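Local coordinates for dihydrodipicolinate reductase N-terminus domain-containing protein (Mycobacterium smegmatis, PDB 6IAQ) that probably catalyses the NADP-dependent asymmetric reductive amination of ketones, as a native amine dehydrogenase, at residues A[78-83]-A[94-99]. Sequence-based numbering, arbitrary orientation.
Sequences AVIAVN and RICAEH. With NAP (NADP nicotinamide-adenine-dinucleotide phosphate), chain F.
Ala-78, on a central parallel strand, and Cys-96, in the last turn of the helix that follows it, bring their backbones to a CA–CA distance of 7.2 Å. The contact rests on one sulfur atom. The CB of Cys-96 points toward the strand, and SG, beside the backbone N (chi1 -72°), meets Ala-78 CB at 3.6 Å. Cys-96 SG also lies 4.0 Å from Ile-80 CD1, two residues along the strand on the same face; an extended chain (chi2 176°) carries that methyl to the helix. All three side chains are buried and the packing is purely apolar. The helix ends at Glu-98, and His-99, the first residue past it, folds its ring back to give its ND1 hydrogen to Ile-95 O (2.6 Å), in the carbonyl plane, while His-99 NE2 is hydrogen-bonded to Glu-71 OE2. Beyond the strand, the chain runs into the cofactor site, where Val-82 CB approaches O4B of the adenosine ribose of NADP at 3.4 Å. The contact thus belongs to a right-handed beta-alpha-beta crossover of the Rossmann-type domain: strand 77-80 lies between strands 9-13 and 102-105, helix 86-98 covers one face of it, Tyr-13 touches both Ile-80 and Cys-96, and helix 17-28 packs against Val-79 on the other face.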
ATOM      1  N   ALA A  78       7.473 -23.806  -9.016  1.00 26.59           N
ATOM      2  CA  ALA A  78       8.498 -24.144  -8.004  1.00 32.01           C
ATOM      3  C   ALA A  78       8.528 -23.009  -6.976  1.00 29.67           C
ATOM      4  O   ALA A  78       8.637 -21.842  -7.372  1.00 35.95           O
ATOM      5  CB  ALA A  78       9.846 -24.296  -8.661  1.00 27.08           C
ATOM      6  N   VAL A  79       8.388 -23.364  -5.707  1.00 31.62           N
ATOM      7  CA  VAL A  79       8.312 -22.426  -4.553  1.00 30.18           C
ATOM      8  C   VAL A  79       9.648 -22.550  -3.796  1.00 31.61           C
ATOM      9  O   VAL A  79       9.864 -23.584  -3.188  1.00 32.90           O
ATOM     10  CB  VAL A  79       7.092 -22.758  -3.691  1.00 33.71           C
ATOM     11  CG1 VAL A  79       6.951 -21.779  -2.554  1.00 34.38           C
ATOM     12  CG2 VAL A  79       5.812 -22.807  -4.539  1.00 35.72           C
ATOM     13  N   ILE A  80      10.554 -21.599  -3.989  1.00 30.79           N
ATOM     14  CA  ILE A  80      11.984 -21.746  -3.627  1.00 29.60           C
ATOM     15  C   ILE A  80      12.267 -20.957  -2.342  1.00 32.46           C
ATOM     16  O   ILE A  80      12.082 -19.721  -2.318  1.00 27.36           O
ATOM     17  CB  ILE A  80      12.895 -21.290  -4.761  1.00 27.61           C
ATOM     18  CG1 ILE A  80      12.520 -21.974  -6.089  1.00 28.89           C
ATOM     19  CG2 ILE A  80      14.353 -21.552  -4.388  1.00 29.39           C
ATOM     20  CD1 ILE A  80      13.326 -21.476  -7.262  1.00 30.13           C
ATOM     21  N   ALA A  81      12.759 -21.657  -1.327  1.00 30.90           N
ATOM     22  CA  ALA A  81      13.311 -21.034  -0.103  1.00 27.04           C
ATOM     23  C   ALA A  81      14.644 -21.726   0.206  1.00 26.12           C
ATOM     24  O   ALA A  81      14.645 -22.626   1.113  1.00 31.13           O
ATOM     25  CB  ALA A  81      12.319 -21.142   1.001  1.00 23.30           C
ATOM     26  N   VAL A  82      15.702 -21.366  -0.514  1.00 28.14           N
ATOM     27  CA  VAL A  82      17.014 -22.050  -0.288  1.00 28.57           C
ATOM     28  C   VAL A  82      18.118 -21.039   0.001  1.00 27.01           C
ATOM     29  O   VAL A  82      18.758 -21.255   1.023  1.00 29.18           O
ATOM     30  CB  VAL A  82      17.401 -23.129  -1.333  1.00 32.59           C
ATOM     31  CG1 VAL A  82      16.241 -23.628  -2.160  1.00 30.41           C
ATOM     32  CG2 VAL A  82      18.632 -22.802  -2.153  1.00 33.51           C
ATOM     33  N   ASN A  83      18.339 -20.012  -0.817  1.00 25.51           N
ATOM     34  CA  ASN A  83      19.471 -19.065  -0.640  1.00 26.39           C
ATOM     35  C   ASN A  83      19.055 -17.646  -1.069  1.00 26.64           C
ATOM     36  O   ASN A  83      17.871 -17.457  -1.462  1.00 26.09           O
ATOM     37  CB  ASN A  83      20.718 -19.561  -1.367  1.00 29.73           C
ATOM     38  CG  ASN A  83      20.436 -19.894  -2.817  1.00 35.13           C
ATOM     39  OD1 ASN A  83      19.565 -19.267  -3.428  1.00 31.61           O
ATOM     40  ND2 ASN A  83      21.145 -20.894  -3.347  1.00 33.55           N
ATOM     41  N   ARG A  94      18.240 -21.649 -12.863  1.00 34.85           N
ATOM     42  CA  ARG A  94      18.576 -22.248 -14.189  1.00 33.84           C
ATOM     43  C   ARG A  94      17.771 -23.543 -14.386  1.00 34.83           C
ATOM     44  O   ARG A  94      17.160 -23.728 -15.459  1.00 26.38           O
ATOM     45  CB  ARG A  94      20.062 -22.546 -14.353  1.00 36.99           C
ATOM     46  CG  ARG A  94      20.934 -21.296 -14.291  1.00 45.89           C
ATOM     47  CD  ARG A  94      22.127 -21.166 -15.229  1.00 43.39           C
ATOM     48  NE  ARG A  94      23.362 -21.246 -14.473  1.00 50.29           N
ATOM     49  CZ  ARG A  94      24.362 -20.361 -14.493  1.00 45.69           C
ATOM     50  NH1 ARG A  94      24.315 -19.272 -15.245  1.00 47.19           N
ATOM     51  NH2 ARG A  94      25.388 -20.532 -13.684  1.00 51.21           N
ATOM     52  N   ILE A  95      17.773 -24.420 -13.383  1.00 32.85           N
ATOM     53  CA  ILE A  95      17.061 -25.720 -13.444  1.00 35.32           C
ATOM     54  C   ILE A  95      15.553 -25.452 -13.683  1.00 36.57           C
ATOM     55  O   ILE A  95      14.919 -26.153 -14.535  1.00 30.87           O
ATOM     56  CB  ILE A  95      17.366 -26.547 -12.177  1.00 35.00           C
ATOM     57  CG1 ILE A  95      18.823 -27.025 -12.162  1.00 39.05           C
ATOM     58  CG2 ILE A  95      16.373 -27.700 -11.990  1.00 33.94           C
ATOM     59  CD1 ILE A  95      19.299 -27.530 -10.818  1.00 38.92           C
ATOM     60  N   CYS A  96      14.957 -24.469 -12.999  1.00 33.09           N
ATOM     61  CA  CYS A  96      13.508 -24.160 -13.151  1.00 32.87           C
ATOM     62  C   CYS A  96      13.231 -23.652 -14.573  1.00 32.53           C
ATOM     63  O   CYS A  96      12.336 -24.220 -15.269  1.00 34.09           O
ATOM     64  CB  CYS A  96      13.048 -23.161 -12.096  1.00 34.37           C
ATOM     65  SG  CYS A  96      12.968 -23.922 -10.461  1.00 35.30           S
ATOM     66  N   ALA A  97      13.988 -22.647 -15.007  1.00 32.29           N
ATOM     67  CA  ALA A  97      13.787 -21.966 -16.300  1.00 32.96           C
ATOM     68  C   ALA A  97      14.065 -22.943 -17.457  1.00 35.86           C
ATOM     69  O   ALA A  97      13.291 -22.922 -18.449  1.00 34.79           O
ATOM     70  CB  ALA A  97      14.685 -20.757 -16.367  1.00 33.48           C
ATOM     71  N   GLU A  98      15.115 -23.777 -17.348  1.00 34.82           N
ATOM     72  CA  GLU A  98      15.452 -24.795 -18.377  1.00 35.59           C
ATOM     73  C   GLU A  98      14.240 -25.693 -18.639  1.00 34.14           C
ATOM     74  O   GLU A  98      13.978 -26.035 -19.800  1.00 32.21           O
ATOM     75  CB  GLU A  98      16.619 -25.690 -17.955  1.00 43.20           C
ATOM     76  CG  GLU A  98      17.457 -26.107 -19.159  1.00 55.65           C
ATOM     77  CD  GLU A  98      18.610 -25.155 -19.403  1.00 55.45           C
ATOM     78  OE1 GLU A  98      19.207 -24.743 -18.398  1.00 62.98           O
ATOM     79  OE2 GLU A  98      18.895 -24.824 -20.566  1.00 57.87           O
ATOM     80  N   HIS A  99      13.529 -26.065 -17.587  1.00 33.25           N
ATOM     81  CA  HIS A  99      12.388 -27.013 -17.623  1.00 35.61           C
ATOM     82  C   HIS A  99      11.059 -26.284 -17.875  1.00 35.69           C
ATOM     83  O   HIS A  99      10.021 -26.932 -17.755  1.00 34.44           O
ATOM     84  CB  HIS A  99      12.378 -27.851 -16.347  1.00 37.86           C
ATOM     85  CG  HIS A  99      13.517 -28.803 -16.247  1.00 38.27           C
ATOM     86  ND1 HIS A  99      14.798 -28.419 -15.862  1.00 43.47           N
ATOM     87  CD2 HIS A  99      13.574 -30.136 -16.473  1.00 40.14           C
ATOM     88  CE1 HIS A  99      15.590 -29.485 -15.848  1.00 44.11           C
ATOM     89  NE2 HIS A  99      14.855 -30.550 -16.197  1.00 38.38           N
TER
HETATM   90  PA  NAP F 402      16.991 -22.698   6.080  1.00 26.75           P
HETATM   91  O1A NAP F 402      16.097 -23.148   7.138  1.00 26.25           O
HETATM   92  O2A NAP F 402      18.543 -22.790   6.165  1.00 25.71           O
HETATM   93  O5B NAP F 402      16.501 -23.462   4.722  1.00 29.38           O
HETATM   94  C5B NAP F 402      17.298 -23.523   3.532  1.00 29.66           C
HETATM   95  C4B NAP F 402      16.955 -24.814   2.801  1.00 32.85           C
HETATM   96  O4B NAP F 402      17.657 -24.914   1.565  1.00 33.64           O
HETATM   97  C3B NAP F 402      17.279 -26.115   3.585  1.00 34.37           C
HETATM   98  O3B NAP F 402      16.050 -26.881   3.535  1.00 34.47           O
HETATM   99  C2B NAP F 402      18.356 -26.847   2.789  1.00 38.56           C
HETATM  100  O2B NAP F 402      18.172 -28.279   2.732  1.00 41.17           O
HETATM  101  C1B NAP F 402      18.020 -26.325   1.425  1.00 33.78           C
HETATM  102  N9A NAP F 402      19.068 -26.362   0.408  1.00 37.01           N
HETATM  103  C8A NAP F 402      20.288 -25.788   0.413  1.00 33.26           C
HETATM  104  N7A NAP F 402      20.866 -26.015  -0.772  1.00 34.98           N
HETATM  105  C5A NAP F 402      19.966 -26.662  -1.550  1.00 37.22           C
HETATM  106  C6A NAP F 402      19.887 -27.191  -2.935  1.00 38.30           C
HETATM  107  N6A NAP F 402      20.911 -27.074  -3.771  1.00 40.84           N
HETATM  108  N1A NAP F 402      18.769 -27.802  -3.323  1.00 37.82           N
HETATM  109  C2A NAP F 402      17.685 -27.947  -2.532  1.00 38.14           C
HETATM  110  N3A NAP F 402      17.658 -27.495  -1.257  1.00 37.50           N
HETATM  111  C4A NAP F 402      18.780 -26.897  -0.765  1.00 34.81           C
HETATM  112  O3  NAP F 402      16.733 -21.119   5.702  1.00 27.67           O
HETATM  113  PN  NAP F 402      15.251 -20.377   5.644  1.00 25.24           P
HETATM  114  O1N NAP F 402      14.956 -19.579   6.877  1.00 27.32           O
HETATM  115  O2N NAP F 402      14.205 -21.323   5.171  1.00 24.96           O
HETATM  116  O5D NAP F 402      15.739 -19.389   4.485  1.00 24.22           O
HETATM  117  C5D NAP F 402      16.011 -19.757   3.127  1.00 25.52           C
HETATM  118  C4D NAP F 402      16.410 -18.608   2.244  1.00 26.50           C
HETATM  119  O4D NAP F 402      15.259 -17.707   2.140  1.00 27.28           O
HETATM  120  C3D NAP F 402      17.594 -17.869   2.800  1.00 25.18           C
HETATM  121  O3D NAP F 402      18.528 -17.503   1.800  1.00 23.76           O
HETATM  122  C2D NAP F 402      16.953 -16.616   3.412  1.00 25.39           C
HETATM  123  O2D NAP F 402      17.918 -15.557   3.471  1.00 24.89           O
HETATM  124  C1D NAP F 402      15.740 -16.404   2.462  1.00 26.95           C
HETATM  125  N1N NAP F 402      14.661 -15.636   3.110  1.00 23.74           N
HETATM  126  C2N NAP F 402      14.182 -14.590   2.465  1.00 24.60           C
HETATM  127  C3N NAP F 402      13.209 -13.805   3.069  1.00 24.38           C
HETATM  128  C7N NAP F 402      12.594 -12.626   2.346  1.00 26.19           C
HETATM  129  O7N NAP F 402      11.863 -11.904   3.023  1.00 26.83           O
HETATM  130  N7N NAP F 402      12.806 -12.414   1.035  1.00 24.85           N
HETATM  131  C4N NAP F 402      12.750 -14.151   4.339  1.00 22.74           C
HETATM  132  C5N NAP F 402      13.267 -15.262   4.997  1.00 23.77           C
HETATM  133  C6N NAP F 402      14.227 -15.985   4.335  1.00 22.34           C
HETATM  134  P2B NAP F 402      18.231 -29.202   4.034  1.00 38.72           P
HETATM  135  O1X NAP F 402      17.036 -28.894   4.889  1.00 35.82           O
HETATM  136  O2X NAP F 402      17.994 -30.615   3.505  1.00 37.48           O
HETATM  137  O3X NAP F 402      19.632 -28.831   4.530  1.00 43.32           O